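Local coordinates for D-alanyl-D-alanine carboxypeptidase (Streptococcus pneumoniae R6, PDB 1XP4), which probably removes the C-terminal D-alanine from peptidoglycan precursor peptides, as a serine-type D-Ala-D-Ala carboxypeptidase of the S11 family, at residues H16-L28 / A170-K182. Numbering follows the deposited sequence.
Sequences HAIAVEANTGKIL and AYDVAIVARNLIK
I18 is the main bump on the strand side, and it fits the hollow formed by A170, Y171 and A174 on the helix. Its CG2 branch drops between the two small methyl groups, 3.8 Å from A170 CB and 3.9 Å from A174 CB. The other branch runs out to the tyrosine, where I18 CD1 meets Y171 CD1 obliquely. With CG1 anti to the backbone N (chi1 -169°), the CD1 arm points to the tyrosine and CG2 to the alanines. I27, on the next strand, reaches the ring edge close to its plane, with CD1 4.1 Å from Y171 CE1. V20 makes a looser apolar contact, through CG2, with A174. The small alanines are consistent with the short 7.7 Å between the axes of strand 17-21 and helix 170-182, which cross at -34°.

Beyond V20 the contact turns polar. R178 stretches from CG to NE toward the turn 22-25 and offers one edge of its guanidinium to two backbone carbonyls. R178 NE donates a hydrogen bond to A22 O at 2.8 Å, nearly in line with the C=O. R178 NH2 donates one to N23 O from above the carbonyl plane. Both oxygens lie close to the guanidinium plane, so the pair should restrict the rotation of the group. G25 has no side chain, and its backbone N sits over one guanidinium face. K182 bends at its last torsion and crosses N23 at about a right angle, with NZ hydrogen-bonded to N23 OD1 at 3.0 Å. On the strand side, E21 OE1 accepts hydrogen bonds from both T24 N and T24 OG1, bracing the same turn.

The whole is a helix packed on an antiparallel five-stranded sheet, with its C-terminal half hydrogen-bonded to the first hairpin turn, within the penicillin-binding fold shared with beta-lactamases.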
loop_
_atom_site.group_PDB
_atom_site.type_symbol
_atom_site.label_atom_id
_atom_site.label_comp_id
_atom_site.label_asym_id
_atom_site.label_seq_id
_atom_site.Cartn_x
_atom_site.Cartn_y
_atom_site.Cartn_z
ATOM N N HIS A 16 12.949 -3.535 -11.919
ATOM C CA HIS A 16 11.927 -4.338 -11.253
ATOM C C HIS A 16 10.663 -3.543 -11.063
ATOM O O HIS A 16 10.718 -2.359 -10.737
ATOM C CB HIS A 16 12.414 -4.771 -9.876
ATOM C CG HIS A 16 13.758 -5.418 -9.895
ATOM N ND1 HIS A 16 13.939 -6.742 -10.234
ATOM C CD2 HIS A 16 14.992 -4.913 -9.664
ATOM C CE1 HIS A 16 15.229 -7.024 -10.210
ATOM N NE2 HIS A 16 15.890 -5.931 -9.868
ATOM N N ALA A 17 9.519 -4.194 -11.231
ATOM C CA ALA A 17 8.260 -3.494 -11.055
ATOM C C ALA A 17 7.069 -4.435 -11.025
ATOM O O ALA A 17 7.132 -5.553 -11.539
ATOM C CB ALA A 17 8.082 -2.462 -12.171
ATOM N N ILE A 18 5.989 -3.968 -10.408
ATOM C CA ILE A 18 4.750 -4.728 -10.336
ATOM C C ILE A 18 3.626 -3.738 -10.091
ATOM O O ILE A 18 3.811 -2.727 -9.412
ATOM C CB ILE A 18 4.751 -5.763 -9.186
ATOM C CG1 ILE A 18 3.549 -6.701 -9.338
ATOM C CG2 ILE A 18 4.679 -5.052 -7.834
ATOM C CD1 ILE A 18 3.535 -7.864 -8.363
ATOM N N ALA A 19 2.462 -4.030 -10.653
ATOM C CA ALA A 19 1.303 -3.172 -10.496
ATOM C C ALA A 19 0.126 -4.034 -10.069
ATOM O O ALA A 19 -0.079 -5.118 -10.616
ATOM C CB ALA A 19 0.999 -2.484 -11.816
ATOM N N VAL A 20 -0.646 -3.571 -9.093
ATOM C CA VAL A 20 -1.805 -4.344 -8.646
ATOM C C VAL A 20 -3.027 -3.482 -8.383
ATOM O O VAL A 20 -2.905 -2.302 -8.056
ATOM C CB VAL A 20 -1.509 -5.146 -7.357
ATOM C CG1 VAL A 20 -0.428 -6.155 -7.631
ATOM C CG2 VAL A 20 -1.102 -4.212 -6.231
ATOM N N GLU A 21 -4.205 -4.073 -8.548
ATOM C CA GLU A 21 -5.440 -3.351 -8.283
ATOM C C GLU A 21 -5.552 -3.447 -6.773
ATOM O O GLU A 21 -5.679 -4.534 -6.224
ATOM C CB GLU A 21 -6.612 -4.035 -8.976
ATOM C CG GLU A 21 -7.916 -3.271 -8.901
ATOM C CD GLU A 21 -8.628 -3.474 -7.588
ATOM O OE1 GLU A 21 -8.834 -4.649 -7.205
ATOM O OE2 GLU A 21 -8.990 -2.462 -6.944
ATOM N N ALA A 22 -5.475 -2.304 -6.106
ATOM C CA ALA A 22 -5.502 -2.247 -4.646
ATOM C C ALA A 22 -6.464 -3.187 -3.945
ATOM O O ALA A 22 -6.044 -4.051 -3.168
ATOM C CB ALA A 22 -5.764 -0.828 -4.184
ATOM N N ASN A 23 -7.751 -3.035 -4.226
ATOM C CA ASN A 23 -8.742 -3.837 -3.553
ATOM C C ASN A 23 -8.591 -5.352 -3.608
ATOM O O ASN A 23 -8.628 -6.012 -2.563
ATOM C CB ASN A 23 -10.133 -3.443 -4.021
ATOM C CG ASN A 23 -11.198 -3.909 -3.067
ATOM O OD1 ASN A 23 -10.953 -4.002 -1.865
ATOM N ND2 ASN A 23 -12.389 -4.193 -3.582
ATOM N N THR A 24 -8.417 -5.923 -4.797
ATOM C CA THR A 24 -8.299 -7.376 -4.885
ATOM C C THR A 24 -6.872 -7.900 -4.874
ATOM O O THR A 24 -6.651 -9.097 -4.713
ATOM C CB THR A 24 -9.001 -7.921 -6.138
ATOM O OG1 THR A 24 -8.310 -7.477 -7.312
ATOM C CG2 THR A 24 -10.444 -7.436 -6.182
ATOM N N GLY A 25 -5.902 -7.007 -5.033
ATOM C CA GLY A 25 -4.515 -7.432 -5.041
ATOM C C GLY A 25 -4.163 -8.194 -6.304
ATOM O O GLY A 25 -3.137 -8.883 -6.363
ATOM N N LYS A 26 -5.016 -8.074 -7.316
ATOM C CA LYS A 26 -4.787 -8.750 -8.581
ATOM C C LYS A 26 -3.605 -8.111 -9.289
ATOM O O LYS A 26 -3.482 -6.888 -9.343
ATOM C CB LYS A 26 -6.024 -8.663 -9.469
ATOM C CG LYS A 26 -5.799 -9.272 -10.828
ATOM C CD LYS A 26 -6.958 -9.024 -11.776
ATOM C CE LYS A 26 -6.612 -9.493 -13.195
ATOM N NZ LYS A 26 -6.315 -10.968 -13.277
ATOM N N ILE A 27 -2.733 -8.944 -9.838
ATOM C CA ILE A 27 -1.553 -8.451 -10.536
ATOM C C ILE A 27 -1.868 -8.055 -11.982
ATOM O O ILE A 27 -2.397 -8.851 -12.758
ATOM C CB ILE A 27 -0.433 -9.514 -10.504
ATOM C CG1 ILE A 27 -0.040 -9.784 -9.047
ATOM C CG2 ILE A 27 0.749 -9.055 -11.336
ATOM C CD1 ILE A 27 0.905 -10.948 -8.852
ATOM N N LEU A 28 -1.537 -6.818 -12.336
ATOM C CA LEU A 28 -1.804 -6.314 -13.678
ATOM C C LEU A 28 -0.552 -6.266 -14.558
ATOM O O LEU A 28 -0.633 -6.362 -15.786
ATOM C CB LEU A 28 -2.423 -4.920 -13.581
ATOM C CG LEU A 28 -3.666 -4.809 -12.698
ATOM C CD1 LEU A 28 -4.116 -3.359 -12.640
ATOM C CD2 LEU A 28 -4.772 -5.703 -13.248
ATOM N N ALA A 170 9.515 -6.287 -5.362
ATOM C CA ALA A 170 8.441 -5.379 -5.750
ATOM C C ALA A 170 7.123 -6.012 -5.302
ATOM O O ALA A 170 6.199 -5.321 -4.860
ATOM C CB ALA A 170 8.450 -5.156 -7.258
ATOM N N TYR A 171 7.058 -7.337 -5.412
ATOM C CA TYR A 171 5.886 -8.112 -4.998
ATOM C C TYR A 171 5.647 -7.834 -3.513
ATOM O O TYR A 171 4.538 -7.476 -3.102
ATOM C CB TYR A 171 6.164 -9.603 -5.194
ATOM C CG TYR A 171 5.035 -10.536 -4.823
ATOM C CD1 TYR A 171 4.044 -10.863 -5.749
ATOM C CD2 TYR A 171 4.983 -11.140 -3.562
ATOM C CE1 TYR A 171 3.032 -11.774 -5.436
ATOM C CE2 TYR A 171 3.978 -12.047 -3.241
ATOM C CZ TYR A 171 3.008 -12.361 -4.184
ATOM O OH TYR A 171 2.020 -13.274 -3.889
ATOM N N ASP A 172 6.701 -8.009 -2.717
ATOM C CA ASP A 172 6.628 -7.760 -1.289
ATOM C C ASP A 172 6.154 -6.335 -1.013
ATOM O O ASP A 172 5.269 -6.118 -0.180
ATOM C CB ASP A 172 7.992 -7.973 -0.636
ATOM C CG ASP A 172 8.404 -9.428 -0.609
ATOM O OD1 ASP A 172 7.519 -10.287 -0.426
ATOM O OD2 ASP A 172 9.612 -9.714 -0.749
ATOM N N VAL A 173 6.741 -5.367 -1.715
ATOM C CA VAL A 173 6.364 -3.969 -1.531
ATOM C C VAL A 173 4.882 -3.762 -1.814
ATOM O O VAL A 173 4.196 -3.067 -1.062
ATOM C CB VAL A 173 7.186 -3.045 -2.436
ATOM C CG1 VAL A 173 6.782 -1.613 -2.213
ATOM C CG2 VAL A 173 8.663 -3.206 -2.129
ATOM N N ALA A 174 4.393 -4.366 -2.894
ATOM C CA ALA A 174 2.988 -4.259 -3.263
ATOM C C ALA A 174 2.131 -4.677 -2.073
ATOM O O ALA A 174 1.185 -3.985 -1.697
ATOM C CB ALA A 174 2.694 -5.156 -4.453
ATOM N N ILE A 175 2.466 -5.818 -1.485
ATOM C CA ILE A 175 1.729 -6.319 -0.336
ATOM C C ILE A 175 1.723 -5.247 0.765
ATOM O O ILE A 175 0.667 -4.861 1.262
ATOM C CB ILE A 175 2.358 -7.649 0.164
ATOM C CG1 ILE A 175 2.061 -8.760 -0.863
ATOM C CG2 ILE A 175 1.833 -8.001 1.556
ATOM C CD1 ILE A 175 2.710 -10.135 -0.580
ATOM N N VAL A 176 2.902 -4.752 1.120
ATOM C CA VAL A 176 3.025 -3.713 2.136
ATOM C C VAL A 176 2.133 -2.510 1.816
ATOM O O VAL A 176 1.305 -2.087 2.627
ATOM C CB VAL A 176 4.488 -3.229 2.241
ATOM C CG1 VAL A 176 4.575 -1.995 3.147
ATOM C CG2 VAL A 176 5.366 -4.367 2.773
ATOM N N ALA A 177 2.308 -1.949 0.630
ATOM C CA ALA A 177 1.503 -0.808 0.227
ATOM C C ALA A 177 0.016 -1.149 0.338
ATOM O O ALA A 177 -0.772 -0.372 0.882
ATOM C CB ALA A 177 1.854 -0.402 -1.201
ATOM N N ARG A 178 -0.374 -2.319 -0.161
ATOM C CA ARG A 178 -1.778 -2.692 -0.099
ATOM C C ARG A 178 -2.301 -2.777 1.332
ATOM O O ARG A 178 -3.338 -2.190 1.653
ATOM C CB ARG A 178 -2.021 -4.019 -0.806
ATOM C CG ARG A 178 -3.491 -4.357 -0.920
ATOM C CD ARG A 178 -3.718 -5.772 -1.448
ATOM N NE ARG A 178 -5.144 -6.092 -1.489
ATOM C CZ ARG A 178 -5.677 -7.187 -0.957
ATOM N NH1 ARG A 178 -4.908 -8.079 -0.350
ATOM N NH2 ARG A 178 -6.985 -7.372 -1.002
ATOM N N ASN A 179 -1.593 -3.501 2.193
ATOM C CA ASN A 179 -2.037 -3.635 3.571
ATOM C C ASN A 179 -2.157 -2.287 4.266
ATOM O O ASN A 179 -3.086 -2.058 5.046
ATOM C CB ASN A 179 -1.089 -4.537 4.351
ATOM C CG ASN A 179 -1.125 -5.957 3.858
ATOM O OD1 ASN A 179 -2.133 -6.396 3.315
ATOM N ND2 ASN A 179 -0.030 -6.691 4.051
ATOM N N LEU A 180 -1.218 -1.392 3.981
ATOM C CA LEU A 180 -1.250 -0.069 4.580
ATOM C C LEU A 180 -2.481 0.723 4.116
ATOM O O LEU A 180 -3.270 1.188 4.939
ATOM C CB LEU A 180 0.029 0.703 4.239
ATOM C CG LEU A 180 0.049 2.155 4.731
ATOM C CD1 LEU A 180 -0.169 2.196 6.225
ATOM C CD2 LEU A 180 1.366 2.800 4.368
ATOM N N ILE A 181 -2.646 0.870 2.803
ATOM C CA ILE A 181 -3.773 1.623 2.255
ATOM C C ILE A 181 -5.138 1.059 2.646
ATOM O O ILE A 181 -6.059 1.811 2.970
ATOM C CB ILE A 181 -3.697 1.690 0.718
ATOM C CG1 ILE A 181 -2.497 2.529 0.297
ATOM C CG2 ILE A 181 -4.976 2.285 0.151
ATOM C CD1 ILE A 181 -2.303 2.582 -1.213
ATOM N N LYS A 182 -5.268 -0.261 2.613
ATOM C CA LYS A 182 -6.528 -0.905 2.957
ATOM C C LYS A 182 -6.894 -0.807 4.431
ATOM O O LYS A 182 -8.062 -0.634 4.765
ATOM C CB LYS A 182 -6.492 -2.371 2.544
ATOM C CG LYS A 182 -7.351 -2.687 1.344
ATOM C CD LYS A 182 -7.044 -4.075 0.841
ATOM C CE LYS A 182 -8.130 -4.557 -0.081
ATOM N NZ LYS A 182 -9.419 -4.633 0.652
#